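Local coordinates for protein esterase Rv0045c (Mycobacterium tuberculosis, PDB 6WYN) that hydrolyses carboxylic ester bonds as a monomeric serine esterase of the alpha/beta hydrolase superfamily, favouring short, straight-chain alkyl esters, at residues V68-R77 against T136-L144; G158-A166 against F259-L269. All coordinates share one frame; numbering follows the deposited sequence.

Contact 1: V68-R77 against T136-L144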
loop_
_atom_site.group_PDB
_atom_site.type_symbol
_atom_site.label_atom_id
_atom_site.label_comp_id
_atom_site.label_asym_id
_atom_site.label_seq_id
_atom_site.Cartn_x
_atom_site.Cartn_y
_atom_site.Cartn_z
ATOM N N VAL A 68 10.572 -8.786 -8.736
ATOM C CA VAL A 68 11.276 -8.079 -9.840
ATOM C C VAL A 68 11.910 -6.792 -9.278
ATOM O O VAL A 68 11.522 -6.322 -8.158
ATOM C CB VAL A 68 10.378 -7.841 -11.065
ATOM C CG1 VAL A 68 9.875 -9.137 -11.687
ATOM C CG2 VAL A 68 9.198 -6.944 -10.754
ATOM N N GLN A 69 12.905 -6.261 -9.998
ATOM C CA GLN A 69 13.583 -5.014 -9.577
ATOM C C GLN A 69 13.991 -4.233 -10.820
ATOM O O GLN A 69 14.475 -4.865 -11.822
ATOM C CB GLN A 69 14.745 -5.339 -8.663
ATOM C CG GLN A 69 15.508 -4.089 -8.201
ATOM C CD GLN A 69 16.790 -4.417 -7.488
ATOM O OE1 GLN A 69 17.040 -5.564 -7.188
ATOM N NE2 GLN A 69 17.678 -3.443 -7.317
ATOM N N ALA A 70 13.807 -2.911 -10.771
ATOM C CA ALA A 70 14.450 -1.985 -11.727
ATOM C C ALA A 70 15.044 -0.852 -10.920
ATOM O O ALA A 70 14.264 0.031 -10.491
ATOM C CB ALA A 70 13.500 -1.478 -12.761
ATOM N N GLY A 71 16.318 -0.990 -10.555
ATOM C CA GLY A 71 17.033 0.050 -9.815
ATOM C C GLY A 71 16.516 0.137 -8.409
ATOM O O GLY A 71 16.527 -0.902 -7.714
ATOM N N ALA A 72 16.042 1.335 -8.042
ATOM C CA ALA A 72 15.568 1.701 -6.686
ATOM C C ALA A 72 14.248 1.003 -6.267
ATOM O O ALA A 72 13.945 1.028 -5.032
ATOM C CB ALA A 72 15.430 3.202 -6.624
ATOM N N ILE A 73 13.502 0.408 -7.196
ATOM C CA ILE A 73 12.137 -0.169 -6.951
ATOM C C ILE A 73 12.155 -1.705 -7.075
ATOM O O ILE A 73 12.515 -2.217 -8.149
ATOM C CB ILE A 73 11.105 0.411 -7.923
ATOM C CG1 ILE A 73 11.033 1.936 -7.787
ATOM C CG2 ILE A 73 9.730 -0.250 -7.688
ATOM C CD1 ILE A 73 10.823 2.388 -6.365
ATOM N N SER A 74 11.699 -2.387 -6.023
ATOM C CA SER A 74 11.383 -3.828 -6.022
ATOM C C SER A 74 9.859 -3.989 -6.100
ATOM O O SER A 74 9.143 -3.056 -5.665
ATOM C CB SER A 74 11.969 -4.477 -4.816
ATOM O OG SER A 74 11.979 -5.880 -5.014
ATOM N N ALA A 75 9.373 -5.097 -6.658
ATOM C CA ALA A 75 7.934 -5.366 -6.775
ATOM C C ALA A 75 7.730 -6.873 -6.796
ATOM O O ALA A 75 8.735 -7.627 -7.059
ATOM C CB ALA A 75 7.329 -4.703 -7.976
ATOM N N LEU A 76 6.519 -7.290 -6.437
ATOM C CA LEU A 76 6.046 -8.682 -6.688
ATOM C C LEU A 76 5.201 -8.687 -7.945
ATOM O O LEU A 76 4.235 -7.900 -8.044
ATOM C CB LEU A 76 5.247 -9.158 -5.480
ATOM C CG LEU A 76 6.032 -9.269 -4.189
ATOM C CD1 LEU A 76 5.136 -9.717 -3.053
ATOM C CD2 LEU A 76 7.195 -10.226 -4.358
ATOM N N ARG A 77 5.552 -9.552 -8.891
ATOM C CA ARG A 77 4.823 -9.710 -10.168
ATOM C C ARG A 77 4.076 -11.036 -10.098
ATOM O O ARG A 77 4.738 -12.106 -9.982
ATOM C CB ARG A 77 5.754 -9.629 -11.385
ATOM C CG ARG A 77 5.019 -9.625 -12.716
ATOM C CD ARG A 77 5.886 -9.194 -13.881
ATOM N NE ARG A 77 6.954 -10.181 -14.041
ATOM C CZ ARG A 77 8.086 -9.969 -14.709
ATOM N NH1 ARG A 77 9.007 -10.921 -14.740
ATOM N NH2 ARG A 77 8.267 -8.839 -15.351
ATOM N N THR A 136 10.129 8.391 -9.110
ATOM C CA THR A 136 10.887 7.116 -9.127
ATOM C C THR A 136 10.069 6.038 -9.884
ATOM O O THR A 136 10.626 5.335 -10.785
ATOM C CB THR A 136 11.256 6.761 -7.696
ATOM O OG1 THR A 136 11.865 7.879 -7.033
ATOM C CG2 THR A 136 12.146 5.535 -7.633
ATOM N N LEU A 137 8.760 5.922 -9.617
ATOM C CA LEU A 137 7.956 4.746 -10.048
ATOM C C LEU A 137 7.599 4.825 -11.508
ATOM O O LEU A 137 7.533 3.771 -12.096
ATOM C CB LEU A 137 6.691 4.592 -9.194
ATOM C CG LEU A 137 6.903 3.938 -7.830
ATOM C CD1 LEU A 137 5.752 4.259 -6.883
ATOM C CD2 LEU A 137 7.022 2.451 -7.991
ATOM N N ALA A 138 7.333 6.005 -12.089
ATOM C CA ALA A 138 6.695 6.057 -13.419
ATOM C C ALA A 138 7.492 5.266 -14.471
ATOM O O ALA A 138 6.928 4.470 -15.239
ATOM C CB ALA A 138 6.476 7.490 -13.856
ATOM N N PRO A 139 8.816 5.478 -14.609
ATOM C CA PRO A 139 9.577 4.777 -15.653
ATOM C C PRO A 139 9.615 3.253 -15.400
ATOM O O PRO A 139 9.584 2.469 -16.295
ATOM C CB PRO A 139 11.012 5.359 -15.559
ATOM C CG PRO A 139 10.988 6.414 -14.497
ATOM C CD PRO A 139 9.635 6.373 -13.795
ATOM N N VAL A 140 9.627 2.848 -14.141
ATOM C CA VAL A 140 9.610 1.397 -13.790
ATOM C C VAL A 140 8.274 0.785 -14.215
ATOM O O VAL A 140 8.260 -0.284 -14.828
ATOM C CB VAL A 140 9.889 1.223 -12.297
ATOM C CG1 VAL A 140 9.747 -0.253 -11.844
ATOM C CG2 VAL A 140 11.281 1.765 -11.963
ATOM N N LEU A 141 7.168 1.464 -13.899
ATOM C CA LEU A 141 5.820 0.987 -14.279
ATOM C C LEU A 141 5.682 0.966 -15.794
ATOM O O LEU A 141 5.054 0.043 -16.292
ATOM C CB LEU A 141 4.755 1.868 -13.615
ATOM C CG LEU A 141 4.803 1.874 -12.088
ATOM C CD1 LEU A 141 3.774 2.823 -11.483
ATOM C CD2 LEU A 141 4.595 0.469 -11.540
ATOM N N ARG A 142 6.233 1.942 -16.508
ATOM C CA ARG A 142 6.250 1.927 -17.991
ATOM C C ARG A 142 6.947 0.663 -18.469
ATOM O O ARG A 142 6.507 0.122 -19.452
ATOM C CB ARG A 142 7.043 3.074 -18.617
ATOM C CG ARG A 142 6.451 4.451 -18.410
ATOM C CD ARG A 142 6.717 5.425 -19.562
ATOM N NE ARG A 142 5.892 6.575 -19.231
ATOM C CZ ARG A 142 4.682 6.815 -19.723
ATOM N NH1 ARG A 142 4.169 6.047 -20.666
ATOM N NH2 ARG A 142 4.000 7.869 -19.304
ATOM N N GLU A 143 8.004 0.233 -17.799
ATOM C CA GLU A 143 8.763 -0.991 -18.174
ATOM C C GLU A 143 7.969 -2.233 -17.720
ATOM O O GLU A 143 7.770 -3.098 -18.534
ATOM C CB GLU A 143 10.174 -0.938 -17.558
ATOM C CG GLU A 143 10.978 -2.247 -17.635
ATOM C CD GLU A 143 12.331 -2.347 -16.888
ATOM O OE1 GLU A 143 12.876 -3.522 -16.758
ATOM O OE2 GLU A 143 12.860 -1.279 -16.414
ATOM N N LEU A 144 7.570 -2.333 -16.446
ATOM C CA LEU A 144 7.055 -3.604 -15.872
ATOM C C LEU A 144 5.512 -3.753 -15.970
ATOM O O LEU A 144 5.022 -4.901 -15.845
ATOM C CB LEU A 144 7.544 -3.690 -14.425
ATOM C CG LEU A 144 9.058 -3.805 -14.251
ATOM C CD1 LEU A 144 9.452 -3.704 -12.792
ATOM C CD2 LEU A 144 9.560 -5.127 -14.838
HETATM O O HOH W 1 6.279 -7.124 -16.614
#
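The beta hairpin of 68-77 lies against helix 136-144 with Ala-70 CA and Val-140 CA 6.3 Å apart, and the axis of its strand 73-77 passes 9.9 Å from that of the helix at -45°. This is helix-on-sheet packing at the antiparallel border of the alpha/beta hydrolase sheet, with 65-70 as one of its two outermost strands, joined to 73-78 by a type II' turn from Ala-70 to Ile-73. Ile-73 reaches three helix residues with its two branches. The CG1 arm of Ile-73 ends in CD1, which meets the methyl CG2 of Thr-136 at 3.6 Å. The CG2 methyl of Ile-73, turned anti to the backbone N (chi1 -59° for the CG1 branch), meets CD2 of Leu-137 and, less closely, CG1 of Val-140; the Leu-137 side chain runs across that of Ile-73 at nearly a right angle. Val-140 turns both methyls to the CB of Ala-70, with Val-140 CG2 4.0 Å from it. At the other end Val-68 and Leu-144 pass alongside in opposite directions, Val-68 CG2 to Leu-144 CD1 at 3.8 Å. No direct hydrogen bond joins the segments. Arg-77 is salt-bridged through NH1 to Glu-66, and Val-68 CG1 sits over the centre of one guanidinium face, 3.6 Å above its plane. Arg-77 NH2 donates to a water at 2.9 Å, and that water donates in turn to Leu-144 O at 2.7 Å.

Contact 2: G158-A166 against F259-L269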
loop_
_atom_site.group_PDB
_atom_site.type_symbol
_atom_site.label_atom_id
_atom_site.label_comp_id
_atom_site.label_asym_id
_atom_site.label_seq_id
_atom_site.Cartn_x
_atom_site.Cartn_y
_atom_site.Cartn_z
ATOM N N GLY A 158 -2.138 5.466 -2.280
ATOM C CA GLY A 158 -3.242 6.110 -3.016
ATOM C C GLY A 158 -2.875 7.508 -3.529
ATOM O O GLY A 158 -3.249 7.842 -4.685
ATOM N N LEU A 159 -2.170 8.298 -2.728
ATOM C CA LEU A 159 -1.728 9.664 -3.152
ATOM C C LEU A 159 -0.615 9.509 -4.211
ATOM O O LEU A 159 -0.638 10.239 -5.216
ATOM C CB LEU A 159 -1.276 10.455 -1.924
ATOM C CG LEU A 159 -2.313 10.574 -0.804
ATOM C CD1 LEU A 159 -1.922 11.649 0.173
ATOM C CD2 LEU A 159 -3.692 10.868 -1.367
ATOM N N THR A 160 0.222 8.478 -4.085
ATOM C CA THR A 160 1.240 8.162 -5.128
ATOM C C THR A 160 0.509 7.906 -6.442
ATOM O O THR A 160 0.917 8.442 -7.469
ATOM C CB THR A 160 2.175 7.030 -4.685
ATOM O OG1 THR A 160 2.758 7.487 -3.468
ATOM C CG2 THR A 160 3.254 6.733 -5.697
ATOM N N ALA A 161 -0.598 7.167 -6.391
ATOM C CA ALA A 161 -1.393 6.831 -7.579
ATOM C C ALA A 161 -1.962 8.096 -8.203
ATOM O O ALA A 161 -1.990 8.176 -9.428
ATOM C CB ALA A 161 -2.492 5.866 -7.254
ATOM N N ILE A 162 -2.451 9.018 -7.396
ATOM C CA ILE A 162 -2.988 10.284 -7.930
ATOM C C ILE A 162 -1.877 10.972 -8.735
ATOM O O ILE A 162 -2.144 11.353 -9.858
ATOM C CB ILE A 162 -3.522 11.181 -6.804
ATOM C CG1 ILE A 162 -4.837 10.630 -6.262
ATOM C CG2 ILE A 162 -3.679 12.609 -7.334
ATOM C CD1 ILE A 162 -5.276 11.253 -4.968
ATOM N N ARG A 163 -0.691 11.124 -8.157
ATOM C CA ARG A 163 0.427 11.823 -8.831
ATOM C C ARG A 163 0.797 11.078 -10.120
ATOM O O ARG A 163 0.863 11.725 -11.203
ATOM C CB ARG A 163 1.599 12.029 -7.886
ATOM C CG ARG A 163 2.665 12.927 -8.509
ATOM C CD ARG A 163 2.159 14.140 -9.309
ATOM N NE ARG A 163 3.238 14.829 -9.999
ATOM C CZ ARG A 163 3.101 15.883 -10.810
ATOM N NH1 ARG A 163 4.173 16.412 -11.384
ATOM N NH2 ARG A 163 1.910 16.408 -11.048
ATOM N N LEU A 164 0.870 9.747 -10.085
ATOM C CA LEU A 164 1.106 8.963 -11.323
ATOM C C LEU A 164 0.040 9.279 -12.372
ATOM O O LEU A 164 0.392 9.452 -13.565
ATOM C CB LEU A 164 1.112 7.469 -11.018
ATOM C CG LEU A 164 2.355 6.964 -10.301
ATOM C CD1 LEU A 164 2.125 5.553 -9.760
ATOM C CD2 LEU A 164 3.562 6.975 -11.258
ATOM N N ALA A 165 -1.239 9.264 -12.005
ATOM C CA ALA A 165 -2.348 9.473 -12.973
ATOM C C ALA A 165 -2.185 10.834 -13.662
ATOM O O ALA A 165 -2.606 10.979 -14.816
ATOM C CB ALA A 165 -3.682 9.403 -12.268
ATOM N N ALA A 166 -1.675 11.811 -12.918
ATOM C CA ALA A 166 -1.519 13.206 -13.373
ATOM C C ALA A 166 -0.342 13.270 -14.346
ATOM O O ALA A 166 -0.520 13.835 -15.418
ATOM C CB ALA A 166 -1.292 14.122 -12.198
ATOM N N PHE A 259 0.437 19.184 -0.897
ATOM C CA PHE A 259 -0.936 18.654 -0.991
ATOM C C PHE A 259 -1.815 19.593 -1.856
ATOM O O PHE A 259 -2.664 19.103 -2.612
ATOM C CB PHE A 259 -1.416 18.391 0.447
ATOM C CG PHE A 259 -0.780 17.217 1.166
ATOM C CD1 PHE A 259 -1.298 15.929 1.041
ATOM C CD2 PHE A 259 0.265 17.387 2.057
ATOM C CE1 PHE A 259 -0.742 14.852 1.738
ATOM C CE2 PHE A 259 0.800 16.318 2.770
ATOM C CZ PHE A 259 0.315 15.043 2.596
ATOM N N ALA A 260 -1.587 20.914 -1.796
ATOM C CA ALA A 260 -2.152 21.922 -2.725
ATOM C C ALA A 260 -1.870 21.451 -4.154
ATOM O O ALA A 260 -2.859 21.372 -4.938
ATOM C CB ALA A 260 -1.534 23.284 -2.459
ATOM N N GLY A 261 -0.582 21.109 -4.449
ATOM C CA GLY A 261 -0.188 20.535 -5.747
ATOM C C GLY A 261 -0.939 19.239 -6.012
ATOM O O GLY A 261 -1.288 18.936 -7.147
ATOM N N LEU A 262 -1.165 18.453 -4.980
ATOM C CA LEU A 262 -1.848 17.152 -5.144
ATOM C C LEU A 262 -3.341 17.370 -5.484
ATOM O O LEU A 262 -3.837 16.668 -6.387
ATOM C CB LEU A 262 -1.637 16.377 -3.844
ATOM C CG LEU A 262 -1.846 14.876 -3.940
ATOM C CD1 LEU A 262 -1.002 14.257 -5.044
ATOM C CD2 LEU A 262 -1.537 14.257 -2.586
ATOM N N TRP A 263 -4.027 18.326 -4.843
ATOM C CA TRP A 263 -5.389 18.757 -5.282
ATOM C C TRP A 263 -5.396 19.327 -6.701
ATOM O O TRP A 263 -6.373 19.070 -7.404
ATOM C CB TRP A 263 -6.022 19.725 -4.295
ATOM C CG TRP A 263 -6.558 19.057 -3.069
ATOM C CD1 TRP A 263 -6.139 19.241 -1.787
ATOM C CD2 TRP A 263 -7.584 18.050 -3.025
ATOM N NE1 TRP A 263 -6.887 18.484 -0.935
ATOM C CE2 TRP A 263 -7.780 17.734 -1.666
ATOM C CE3 TRP A 263 -8.393 17.431 -3.993
ATOM C CZ2 TRP A 263 -8.700 16.774 -1.256
ATOM C CZ3 TRP A 263 -9.329 16.501 -3.589
ATOM C CH2 TRP A 263 -9.491 16.193 -2.231
ATOM N N ASP A 264 -4.344 20.017 -7.165
ATOM C CA ASP A 264 -4.284 20.461 -8.582
ATOM C C ASP A 264 -4.246 19.249 -9.484
ATOM O O ASP A 264 -4.889 19.302 -10.557
ATOM C CB ASP A 264 -3.086 21.354 -8.878
ATOM C CG ASP A 264 -3.244 22.696 -8.208
ATOM O OD1 ASP A 264 -4.405 23.125 -8.042
ATOM O OD2 ASP A 264 -2.231 23.229 -7.773
ATOM N N ASP A 265 -3.501 18.213 -9.086
ATOM C CA ASP A 265 -3.451 16.933 -9.849
ATOM C C ASP A 265 -4.841 16.292 -9.914
ATOM O O ASP A 265 -5.199 15.892 -10.998
ATOM C CB ASP A 265 -2.441 15.948 -9.267
ATOM C CG ASP A 265 -1.004 16.381 -9.467
ATOM O OD1 ASP A 265 -0.764 17.281 -10.336
ATOM O OD2 ASP A 265 -0.143 15.844 -8.741
ATOM N N VAL A 266 -5.577 16.201 -8.804
ATOM C CA VAL A 266 -7.000 15.708 -8.805
ATOM C C VAL A 266 -7.858 16.547 -9.768
ATOM O O VAL A 266 -8.628 15.947 -10.548
ATOM C CB VAL A 266 -7.613 15.715 -7.393
ATOM C CG1 VAL A 266 -9.095 15.355 -7.454
ATOM C CG2 VAL A 266 -6.855 14.787 -6.454
ATOM N N ASP A 267 -7.710 17.880 -9.764
ATOM C CA ASP A 267 -8.497 18.758 -10.669
ATOM C C ASP A 267 -8.197 18.408 -12.128
ATOM O O ASP A 267 -9.166 18.411 -12.925
ATOM C CB ASP A 267 -8.206 20.246 -10.456
ATOM C CG ASP A 267 -8.707 20.796 -9.142
ATOM O OD1 ASP A 267 -9.529 20.138 -8.539
ATOM O OD2 ASP A 267 -8.211 21.847 -8.705
ATOM N N ALA A 268 -6.953 18.033 -12.454
ATOM C CA ALA A 268 -6.496 17.777 -13.843
ATOM C C ALA A 268 -6.710 16.324 -14.296
ATOM O O ALA A 268 -6.877 16.140 -15.498
ATOM C CB ALA A 268 -5.040 18.154 -13.975
ATOM N N LEU A 269 -6.626 15.318 -13.417
ATOM C CA LEU A 269 -6.718 13.864 -13.800
ATOM C C LEU A 269 -7.964 13.656 -14.638
ATOM O O LEU A 269 -9.000 14.135 -14.154
ATOM C CB LEU A 269 -6.982 12.971 -12.573
ATOM C CG LEU A 269 -5.895 12.971 -11.531
ATOM C CD1 LEU A 269 -6.243 12.049 -10.402
ATOM C CD2 LEU A 269 -4.592 12.603 -12.198
#
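Asp-265 receives the end of Arg-163 in a salt bridge, with NH2 2.9 Å from OD1. OD1 lies at the guanidinium edge, near its plane, and the two flat groups are only 16° apart. The same NH2 makes a weak, bent hydrogen bond to OD2, so both carboxylate oxygens lean on one nitrogen. A bend at chi2 (41°) brings the arginine chain round to this position, while Ala-166 CB packs against the carboxylate carbon CG of Asp-265 at 3.6 Å.

Beside this polar pair the contact is apolar. Ile-162 CG2 is a shared point: Leu-262 CD1 approaches it at 3.9 Å, and Val-266 CG2 and Leu-269 CD1 lie close by. Segments 158-166 and 260-268 cross here at 55°, their axes approaching to 9.0 Å. The first belongs to helix 156-167, which follows the nucleophile elbow of the alpha/beta hydrolase fold, and the side chain of Leu-159 is about 7 Å from that of Ser-155, the inferred nucleophile.

Leu-159 CD1 touches Leu-262 CD2 and comes to the edge of the Phe-259 ring, 3.8 Å from Phe-259 CE1. At the opposite end Leu-269 CD2 is pressed against the helix backbone, 3.1 Å from Ala-166 N, tighter than ordinary packing and so doubtful in detail. On the sheet side of helix 156-167, Leu-177 of strand 174-178 meets Ile-162, while Leu-175 meets both Ala-165 and Leu-269. Farther out, Leu-185 of helix 182-200 touches both Leu-159 and Phe-259, and Leu-269 O accepts a hydrogen bond from Thr-297 OG1.

How the contacts relate
From the N terminus, the hairpin 68-77 comes first and helix 136-144 closes contact 1 across 58 intervening residues, which include strands 85-88 and 109-112. Contact 2 opens afterwards at 158-166 and closes at 259-269, with 92 residues in between. The two loops therefore follow in series, neither nested nor crossed. Contact 1 ties a helix to the antiparallel border of the main sheet; contact 2 joins two helices over its parallel part. Although their centres are 20 Å apart, Leu-141 CD1 meets Leu-164 CD1 at 3.6 Å, and Leu-137 CD1 meets Thr-160 CG2 at 3.7 Å, so helices 130-144 and 156-167 bridge the two contacts side by side.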